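PG_0823 protein (Porphyromonas gingivalis, PDB 2FSW) probably binds DNA as a transcriptional regulator, through a winged helix-turn-helix fold of the HxlR type. Local coordinates at the interface of chains A and B. Numbering follows the deposited sequence. Chains: chain A/B, PG_0823 protein.

Contact 1: the interface of chains A and B. Residues chain A 32, 96, 99-100; chain B 13-15, 18.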
ATOM      1  N   PHE A  32       8.711  -3.230  -6.402  1.00 45.25           N
ATOM      2  CA  PHE A  32       8.667  -2.588  -7.730  1.00 45.11           C
ATOM      3  C   PHE A  32      10.043  -2.418  -8.396  1.00 45.83           C
ATOM      4  O   PHE A  32      10.179  -2.604  -9.625  1.00 45.23           O
ATOM      5  CB  PHE A  32       7.982  -1.229  -7.606  1.00 44.88           C
ATOM      6  CG  PHE A  32       7.946  -0.409  -8.899  1.00 45.55           C
ATOM      7  CD1 PHE A  32       7.351  -0.920 -10.061  1.00 43.87           C
ATOM      8  CD2 PHE A  32       8.468   0.883  -8.927  1.00 41.59           C
ATOM      9  CE1 PHE A  32       7.298  -0.182 -11.226  1.00 42.74           C
ATOM     10  CE2 PHE A  32       8.427   1.654 -10.104  1.00 43.09           C
ATOM     11  CZ  PHE A  32       7.857   1.123 -11.256  1.00 44.12           C
ATOM     12  N   ILE A  96       1.060  -3.421  -7.950  1.00 46.07           N
ATOM     13  CA  ILE A  96       1.923  -2.321  -8.256  1.00 46.58           C
ATOM     14  C   ILE A  96       1.639  -1.723  -9.649  1.00 47.26           C
ATOM     15  O   ILE A  96       1.709  -0.501  -9.813  1.00 47.93           O
ATOM     16  CB  ILE A  96       3.417  -2.755  -8.106  1.00 46.45           C
ATOM     17  CG1 ILE A  96       3.719  -3.100  -6.646  1.00 46.80           C
ATOM     18  CG2 ILE A  96       4.352  -1.676  -8.626  1.00 46.48           C
ATOM     19  CD1 ILE A  96       5.074  -3.845  -6.421  1.00 45.99           C
ATOM     20  N   ILE A  99      -1.184   0.597  -9.110  1.00 45.20           N
ATOM     21  CA  ILE A  99      -0.686   1.802  -8.422  1.00 45.45           C
ATOM     22  C   ILE A  99       0.046   2.741  -9.380  1.00 45.55           C
ATOM     23  O   ILE A  99      -0.127   3.945  -9.298  1.00 45.20           O
ATOM     24  CB  ILE A  99       0.226   1.450  -7.228  1.00 45.74           C
ATOM     25  CG1 ILE A  99      -0.585   0.813  -6.085  1.00 45.94           C
ATOM     26  CG2 ILE A  99       0.974   2.668  -6.692  1.00 43.70           C
ATOM     27  CD1 ILE A  99       0.283  -0.023  -5.159  1.00 46.11           C
ATOM     28  N   ALA A 100       0.866   2.177 -10.269  1.00 45.73           N
ATOM     29  CA  ALA A 100       1.607   2.967 -11.261  1.00 46.33           C
ATOM     30  C   ALA A 100       0.611   3.656 -12.174  1.00 46.34           C
ATOM     31  O   ALA A 100       0.754   4.839 -12.469  1.00 46.37           O
ATOM     32  CB  ALA A 100       2.601   2.074 -12.081  1.00 45.68           C
TER
ATOM     33  N   CYS B  13       8.485   9.380  -9.752  1.00 66.21           N
ATOM     34  CA  CYS B  13       7.986   8.035 -10.020  1.00 65.21           C
ATOM     35  C   CYS B  13       6.495   7.899  -9.648  1.00 63.60           C
ATOM     36  O   CYS B  13       6.091   8.255  -8.534  1.00 62.94           O
ATOM     37  CB  CYS B  13       8.854   6.971  -9.334  1.00 65.29           C
ATOM     38  SG  CYS B  13       8.111   5.321  -9.242  1.00 65.84           S
ATOM     39  N   PRO B  14       5.681   7.394 -10.597  1.00 62.54           N
ATOM     40  CA  PRO B  14       4.229   7.301 -10.419  1.00 62.02           C
ATOM     41  C   PRO B  14       3.860   6.396  -9.234  1.00 61.36           C
ATOM     42  O   PRO B  14       2.842   6.619  -8.575  1.00 61.62           O
ATOM     43  CB  PRO B  14       3.743   6.716 -11.758  1.00 62.32           C
ATOM     44  CG  PRO B  14       4.938   6.040 -12.348  1.00 61.92           C
ATOM     45  CD  PRO B  14       6.121   6.844 -11.897  1.00 62.14           C
ATOM     46  N   VAL B  15       4.712   5.415  -8.946  1.00 60.19           N
ATOM     47  CA  VAL B  15       4.494   4.503  -7.826  1.00 59.49           C
ATOM     48  C   VAL B  15       4.832   5.207  -6.507  1.00 59.24           C
ATOM     49  O   VAL B  15       4.068   5.135  -5.543  1.00 58.37           O
ATOM     50  CB  VAL B  15       5.303   3.179  -8.009  1.00 59.07           C
ATOM     51  CG1 VAL B  15       5.132   2.248  -6.806  1.00 59.11           C
ATOM     52  CG2 VAL B  15       4.875   2.487  -9.280  1.00 57.79           C
ATOM     53  N   SER B  18       2.235   7.733  -5.645  1.00 59.77           N
ATOM     54  CA  SER B  18       1.022   7.077  -5.126  1.00 59.36           C
ATOM     55  C   SER B  18       1.157   6.652  -3.676  1.00 59.49           C
ATOM     56  O   SER B  18       0.216   6.810  -2.893  1.00 58.52           O
ATOM     57  CB  SER B  18       0.630   5.901  -5.998  1.00 58.59           C
ATOM     58  OG  SER B  18       0.123   6.372  -7.222  1.00 58.98           O
TER
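Helix 14-22 of chain B, together with the loop residue just ahead of it, packs into the angle between helix 27-34 and the C-terminal helix 93-106 of chain A. The protein has an HxlR-like winged helix-turn-helix fold, and the two copies face each other across a two-fold axis; this pair is plausibly the working dimer, though the crystal alone does not show it. B:Val15 makes the largest contribution, with 70 Å² of its surface hidden by chain A. Its CG2 methyl stands over the middle of one face of the A:Phe32 ring, 3.8 Å from the centroid, a CH-pi contact. The same methyl touches the A:Ala100 CB methyl at 3.6 Å, so it is held between the phenyl face and the C-terminal helix. Having CG1 anti to the backbone N (chi1 177°) leaves B:Val15 CG2 beside that N and aimed at the ring, while CG1 reaches towards A:Ile99 CG2. Beyond A:Phe32 CE2, and displaced towards the face that B:Val15 covers, lies the thiol sulfur B:Cys13 SG, 3.8 Å from that carbon. A turn further along helix 14-22, the hydroxyl B:Ser18 OG donates to the main-chain A:Ile99 O at 3.2 Å, coming in 32° off the carbonyl plane. The same hydroxyl also hydrogen-bonds to B:Pro14 O in its own helix at 3.0 Å, so one proton would have to serve both acceptors, by sharing or by alternation. B:Ser18 CB sits tightly against A:Ile99 CG2 at 3.3 Å. Beside them, the ring carbon B:Pro14 CB rests 3.6 Å from A:Ala100 O.

Contact 2: the interface of chains A and B. Residues chain A 9, 13, 15-16; chain B 29, 32-33.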
ATOM      1  N   SER A   9     -13.737  -5.869   7.747  1.00 63.67           N
ATOM      2  CA  SER A   9     -12.286  -6.072   7.688  1.00 62.15           C
ATOM      3  C   SER A   9     -11.719  -6.512   9.042  1.00 61.72           C
ATOM      4  O   SER A   9     -11.106  -5.723   9.769  1.00 61.16           O
ATOM      5  CB  SER A   9     -11.573  -4.823   7.154  1.00 62.06           C
ATOM      6  OG  SER A   9     -11.822  -4.662   5.768  1.00 61.07           O
ATOM      7  N   CYS A  13      -9.903 -10.941   6.888  1.00 55.01           N
ATOM      8  CA  CYS A  13     -10.022 -10.098   5.681  1.00 53.99           C
ATOM      9  C   CYS A  13      -8.745 -10.156   4.840  1.00 52.67           C
ATOM     10  O   CYS A  13      -7.638  -9.889   5.345  1.00 52.46           O
ATOM     11  CB  CYS A  13     -10.350  -8.639   6.034  1.00 53.83           C
ATOM     12  SG  CYS A  13     -10.280  -7.438   4.631  1.00 53.69           S
ATOM     13  N   VAL A  15      -7.774  -8.218   2.455  1.00 49.16           N
ATOM     14  CA  VAL A  15      -7.208  -6.895   2.269  1.00 49.56           C
ATOM     15  C   VAL A  15      -6.444  -6.519   3.534  1.00 49.54           C
ATOM     16  O   VAL A  15      -5.294  -6.077   3.465  1.00 48.35           O
ATOM     17  CB  VAL A  15      -8.289  -5.838   1.917  1.00 49.53           C
ATOM     18  CG1 VAL A  15      -7.670  -4.449   1.795  1.00 49.81           C
ATOM     19  CG2 VAL A  15      -8.992  -6.216   0.601  1.00 49.69           C
ATOM     20  N   ARG A  16      -7.070  -6.742   4.689  1.00 49.46           N
ATOM     21  CA  ARG A  16      -6.402  -6.462   5.951  1.00 50.19           C
ATOM     22  C   ARG A  16      -5.126  -7.276   6.112  1.00 50.00           C
ATOM     23  O   ARG A  16      -4.087  -6.732   6.492  1.00 49.90           O
ATOM     24  CB  ARG A  16      -7.341  -6.674   7.145  1.00 50.57           C
ATOM     25  CG  ARG A  16      -6.720  -6.157   8.419  1.00 51.66           C
ATOM     26  CD  ARG A  16      -7.739  -5.604   9.358  1.00 55.08           C
ATOM     27  NE  ARG A  16      -7.090  -5.142  10.578  1.00 56.78           N
ATOM     28  CZ  ARG A  16      -7.732  -4.687  11.643  1.00 57.73           C
ATOM     29  NH1 ARG A  16      -9.060  -4.643  11.663  1.00 58.40           N
ATOM     30  NH2 ARG A  16      -7.041  -4.290  12.698  1.00 59.48           N
TER
ATOM     31  N   LEU B  29      -7.606   0.349   3.415  1.00 55.10           N
ATOM     32  CA  LEU B  29      -8.674  -0.400   4.094  1.00 55.53           C
ATOM     33  C   LEU B  29      -9.944   0.431   4.271  1.00 55.30           C
ATOM     34  O   LEU B  29     -11.057  -0.071   4.123  1.00 55.48           O
ATOM     35  CB  LEU B  29      -8.205  -0.888   5.477  1.00 56.38           C
ATOM     36  CG  LEU B  29      -7.569  -2.286   5.560  1.00 57.83           C
ATOM     37  CD1 LEU B  29      -6.978  -2.495   6.943  1.00 57.63           C
ATOM     38  CD2 LEU B  29      -8.589  -3.403   5.226  1.00 57.62           C
ATOM     39  N   PHE B  32     -11.421   0.591   0.872  1.00 54.30           N
ATOM     40  CA  PHE B  32     -12.047  -0.732   0.717  1.00 54.11           C
ATOM     41  C   PHE B  32     -13.424  -0.807   1.385  1.00 54.52           C
ATOM     42  O   PHE B  32     -14.401  -1.243   0.768  1.00 54.68           O
ATOM     43  CB  PHE B  32     -11.118  -1.851   1.235  1.00 53.14           C
ATOM     44  CG  PHE B  32     -11.707  -3.251   1.129  1.00 52.26           C
ATOM     45  CD1 PHE B  32     -12.129  -3.764  -0.108  1.00 51.37           C
ATOM     46  CD2 PHE B  32     -11.804  -4.066   2.255  1.00 49.54           C
ATOM     47  CE1 PHE B  32     -12.653  -5.054  -0.221  1.00 49.38           C
ATOM     48  CE2 PHE B  32     -12.327  -5.363   2.159  1.00 50.00           C
ATOM     49  CZ  PHE B  32     -12.758  -5.856   0.922  1.00 51.05           C
ATOM     50  N   GLN B  33     -13.507  -0.354   2.633  1.00 55.27           N
ATOM     51  CA  GLN B  33     -14.759  -0.419   3.390  1.00 55.55           C
ATOM     52  C   GLN B  33     -15.853   0.529   2.878  1.00 56.17           C
ATOM     53  O   GLN B  33     -17.008   0.119   2.717  1.00 55.59           O
ATOM     54  CB  GLN B  33     -14.518  -0.281   4.907  1.00 55.52           C
ATOM     55  CG  GLN B  33     -14.006  -1.575   5.546  1.00 54.92           C
ATOM     56  CD  GLN B  33     -14.962  -2.757   5.337  1.00 56.18           C
ATOM     57  OE1 GLN B  33     -16.176  -2.579   5.171  1.00 57.08           O
ATOM     58  NE2 GLN B  33     -14.416  -3.961   5.339  1.00 55.14           N
TER
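A:Ser9 and B:Gln33 make the polar link: the side-chain amide B:Gln33 NE2 donates to the hydroxyl A:Ser9 OG at 2.7 Å. The bond is nearly straight, 165° at the hydrogen, and the hydroxyl lies in the amide plane. B:Gln33 reaches it by bending at chi2 (-58°), which folds its amide back towards the N-terminal segment of chain A. The same A:Ser9 OG also lies at the edge of the B:Phe32 ring, in its plane, 3.6 Å from CD2.

Apolar packing fills the rest. A:Val15 and B:Leu29 run past each other in opposite directions, with A:Val15 CG1 and B:Leu29 CD2 3.7 Å apart. B:Leu29 has 56 Å² of its surface hidden by chain A; its CD2 is shared by A:Val15, A:Ser9 and the backbone N and CA of A:Arg16, while CD1 lies against the A:Arg16 methylenes, the two side chains crossing at about a right angle. The other methyl of A:Val15, CG2, caps a face of the B:Phe32 phenyl.

Bonds within chain A shape the surface that meets chain B. The guanidinium A:Arg16 NH1 donates to A:Ser9 O at 3.0 Å, with the oxygen in the guanidinium plane, tying the N-terminal segment back to the helix. The backbone A:Arg16 N donates to the thiol sulfur A:Cys13 SG at 3.3 Å, a nearly straight, N-cap-like bond at the start of the helix. A chi1 of 171° turns the A:Cys13 sulfur away from its own backbone N, where it can accept this bond and still touch B:Phe32 CE2.

In the fold, the site joins the N-terminal arm and the start of helix 14-22 of chain A to helix 27-34 of chain B, in one part of the two-fold interface of the winged helix-turn-helix protein.

Contact 1 and contact 2 lie about 20 Å apart, between the centres of their C-alpha atoms, on opposite sides of the two-fold axis. They are overlapping parts of one two-fold symmetric interface: in both, residues 13 and 15 of one chain meet Phe32 of the other, with the chains exchanged. Contact 1 adds the C-terminal helix 93-106, whereas contact 2 adds the N-terminal arm and the Leu29 and Gln33 positions of helix 27-34. Each chain thus both gives its N-terminal region and receives its partner's, a reciprocal embrace that would suit a stable dimer presenting two winged helix-turn-helix domains to DNA.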